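Long-range contact in protein Rv1364c/MT1410 (PDB 3KE6), which probably regulates sigma-factor activity, joining a manganese-binding PP2C-type phosphatase domain to an anti-sigma-factor kinase domain: residues Pro142-Val147 and Ile183-Asp188. Numbering follows the deposited sequence.
With MN (manganese (II) ion), chain F.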
loop_
_atom_site.group_PDB
_atom_site.type_symbol
_atom_site.label_atom_id
_atom_site.label_comp_id
_atom_site.label_asym_id
_atom_site.label_seq_id
_atom_site.Cartn_x
_atom_site.Cartn_y
_atom_site.Cartn_z
ATOM N N PRO A 142 -6.650 -0.134 19.762
ATOM C CA PRO A 142 -7.281 1.169 19.726
ATOM C C PRO A 142 -7.839 1.457 18.330
ATOM O O PRO A 142 -7.209 1.137 17.348
ATOM C CB PRO A 142 -6.140 2.119 20.095
ATOM C CG PRO A 142 -4.922 1.385 19.779
ATOM C CD PRO A 142 -5.225 -0.029 20.097
ATOM N N PRO A 143 -9.042 2.041 18.258
ATOM C CA PRO A 143 -9.781 2.082 16.995
ATOM C C PRO A 143 -9.213 3.114 16.042
ATOM O O PRO A 143 -8.664 4.107 16.497
ATOM C CB PRO A 143 -11.196 2.493 17.442
ATOM C CG PRO A 143 -10.956 3.325 18.641
ATOM C CD PRO A 143 -9.774 2.713 19.346
ATOM N N PRO A 144 -9.341 2.880 14.723
ATOM C CA PRO A 144 -8.937 3.795 13.659
ATOM C C PRO A 144 -9.521 5.190 13.745
ATOM O O PRO A 144 -10.648 5.364 14.195
ATOM C CB PRO A 144 -9.484 3.118 12.412
ATOM C CG PRO A 144 -9.461 1.679 12.742
ATOM C CD PRO A 144 -9.844 1.609 14.167
ATOM N N LEU A 145 -8.737 6.172 13.300
ATOM C CA LEU A 145 -9.212 7.542 13.108
ATOM C C LEU A 145 -9.739 7.609 11.693
ATOM O O LEU A 145 -9.125 7.048 10.784
ATOM C CB LEU A 145 -8.059 8.542 13.274
ATOM C CG LEU A 145 -8.407 10.017 13.573
ATOM C CD1 LEU A 145 -7.145 10.866 13.811
ATOM C CD2 LEU A 145 -9.250 10.624 12.461
ATOM N N LEU A 146 -10.874 8.266 11.498
ATOM C CA LEU A 146 -11.378 8.568 10.149
ATOM C C LEU A 146 -11.286 10.070 9.930
ATOM O O LEU A 146 -11.853 10.836 10.678
ATOM C CB LEU A 146 -12.833 8.104 9.996
ATOM C CG LEU A 146 -13.674 8.626 8.819
ATOM C CD1 LEU A 146 -13.557 7.723 7.621
ATOM C CD2 LEU A 146 -15.126 8.740 9.210
ATOM N N VAL A 147 -10.543 10.475 8.913
ATOM C CA VAL A 147 -10.516 11.861 8.470
ATOM C C VAL A 147 -11.305 11.920 7.177
ATOM O O VAL A 147 -10.931 11.264 6.179
ATOM C CB VAL A 147 -9.085 12.350 8.204
ATOM C CG1 VAL A 147 -9.105 13.802 7.771
ATOM C CG2 VAL A 147 -8.214 12.144 9.441
ATOM N N ILE A 183 -8.558 6.948 6.340
ATOM C CA ILE A 183 -8.618 6.217 7.594
ATOM C C ILE A 183 -7.210 5.869 8.092
ATOM O O ILE A 183 -6.353 5.489 7.313
ATOM C CB ILE A 183 -9.438 4.934 7.430
ATOM C CG1 ILE A 183 -9.641 4.255 8.783
ATOM C CG2 ILE A 183 -8.754 3.975 6.492
ATOM C CD1 ILE A 183 -10.511 3.020 8.700
ATOM N N LEU A 184 -6.990 6.004 9.398
ATOM C CA LEU A 184 -5.653 5.884 9.987
ATOM C C LEU A 184 -5.553 4.765 11.036
ATOM O O LEU A 184 -6.029 4.888 12.151
ATOM C CB LEU A 184 -5.230 7.225 10.600
ATOM C CG LEU A 184 -4.845 8.374 9.646
ATOM C CD1 LEU A 184 -5.986 8.811 8.715
ATOM C CD2 LEU A 184 -4.349 9.581 10.422
ATOM N N PHE A 185 -4.928 3.670 10.650
ATOM C CA PHE A 185 -4.551 2.607 11.571
ATOM C C PHE A 185 -3.267 3.041 12.284
ATOM O O PHE A 185 -2.342 3.551 11.641
ATOM C CB PHE A 185 -4.285 1.301 10.787
ATOM C CG PHE A 185 -5.538 0.551 10.368
ATOM C CD1 PHE A 185 -5.627 -0.825 10.539
ATOM C CD2 PHE A 185 -6.623 1.212 9.809
ATOM C CE1 PHE A 185 -6.779 -1.521 10.165
ATOM C CE2 PHE A 185 -7.774 0.524 9.451
ATOM C CZ PHE A 185 -7.852 -0.846 9.631
ATOM N N TYR A 186 -3.188 2.803 13.587
ATOM C CA TYR A 186 -2.015 3.200 14.386
ATOM C C TYR A 186 -1.839 2.258 15.586
ATOM O O TYR A 186 -2.770 1.542 15.958
ATOM C CB TYR A 186 -2.194 4.636 14.907
ATOM C CG TYR A 186 -3.417 4.713 15.747
ATOM C CD1 TYR A 186 -3.356 4.547 17.114
ATOM C CD2 TYR A 186 -4.655 4.838 15.158
ATOM C CE1 TYR A 186 -4.509 4.565 17.885
ATOM C CE2 TYR A 186 -5.810 4.868 15.909
ATOM C CZ TYR A 186 -5.731 4.725 17.273
ATOM O OH TYR A 186 -6.875 4.736 18.013
ATOM N N THR A 187 -0.665 2.290 16.207
ATOM C CA THR A 187 -0.436 1.542 17.431
ATOM C C THR A 187 -0.483 2.494 18.611
ATOM O O THR A 187 -0.394 3.712 18.436
ATOM C CB THR A 187 0.905 0.775 17.427
ATOM O OG1 THR A 187 1.959 1.624 16.954
ATOM C CG2 THR A 187 0.795 -0.465 16.563
ATOM N N ASP A 188 -0.606 1.921 19.810
ATOM C CA ASP A 188 -0.769 2.683 21.042
ATOM C C ASP A 188 0.416 3.598 21.341
ATOM O O ASP A 188 0.305 4.547 22.130
ATOM C CB ASP A 188 -1.076 1.748 22.242
ATOM C CG ASP A 188 0.036 0.724 22.535
ATOM O OD1 ASP A 188 1.132 0.774 21.932
ATOM O OD2 ASP A 188 -0.202 -0.160 23.386
HETATM MN MN MN F . 2.543 -0.900 22.282
HETATM O O HOH W 1 1.832 -1.214 24.346
HETATM O O HOH W 2 4.412 -1.973 22.790
HETATM O O HOH W 3 3.500 -0.131 20.437
#
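At the edge of the Y186 ring, near its plane, sit P143 O and L145 N, with L184 O of its own strand, while P142 CB and P144 CA come in obliquely. P144 CG lies over one face of the F185 ring, 3.9 Å from CE2, and I183 CD1 is at that ring's edge. With CG of Y186 between its backbone N and carbonyl carbon (chi1 59°), the phenol swings across to P142-P144, where its OH lies against P143 O, modelled too close to read as a normal hydrogen bond; P142 CB packs 3.7 Å from Y186 CE1. Beyond the prolines the two segments pair as antiparallel strands. L145 and L184 form the hydrogen-bonded pair: L184 N lies in the carbonyl plane of L145 O at 2.8 Å, while L145 N, 3.2 Å from L184 O, is tilted 27° from the carbonyl plane of L184. Their side chains share a face covered by F205 of helix 198-212, and V147 CG2 reaches L184 CD1 at 4.1 Å. I183 and L146 occupy the other face, where I183 CG1 rests 3.8 Å from P144 CB. Beyond Y186 the chain leads on to D188, whose OD1 binds manganese at 2.2 Å; D71 and D247 share this metal, an aspartate-lined site characteristic of PP2C-type phosphatases.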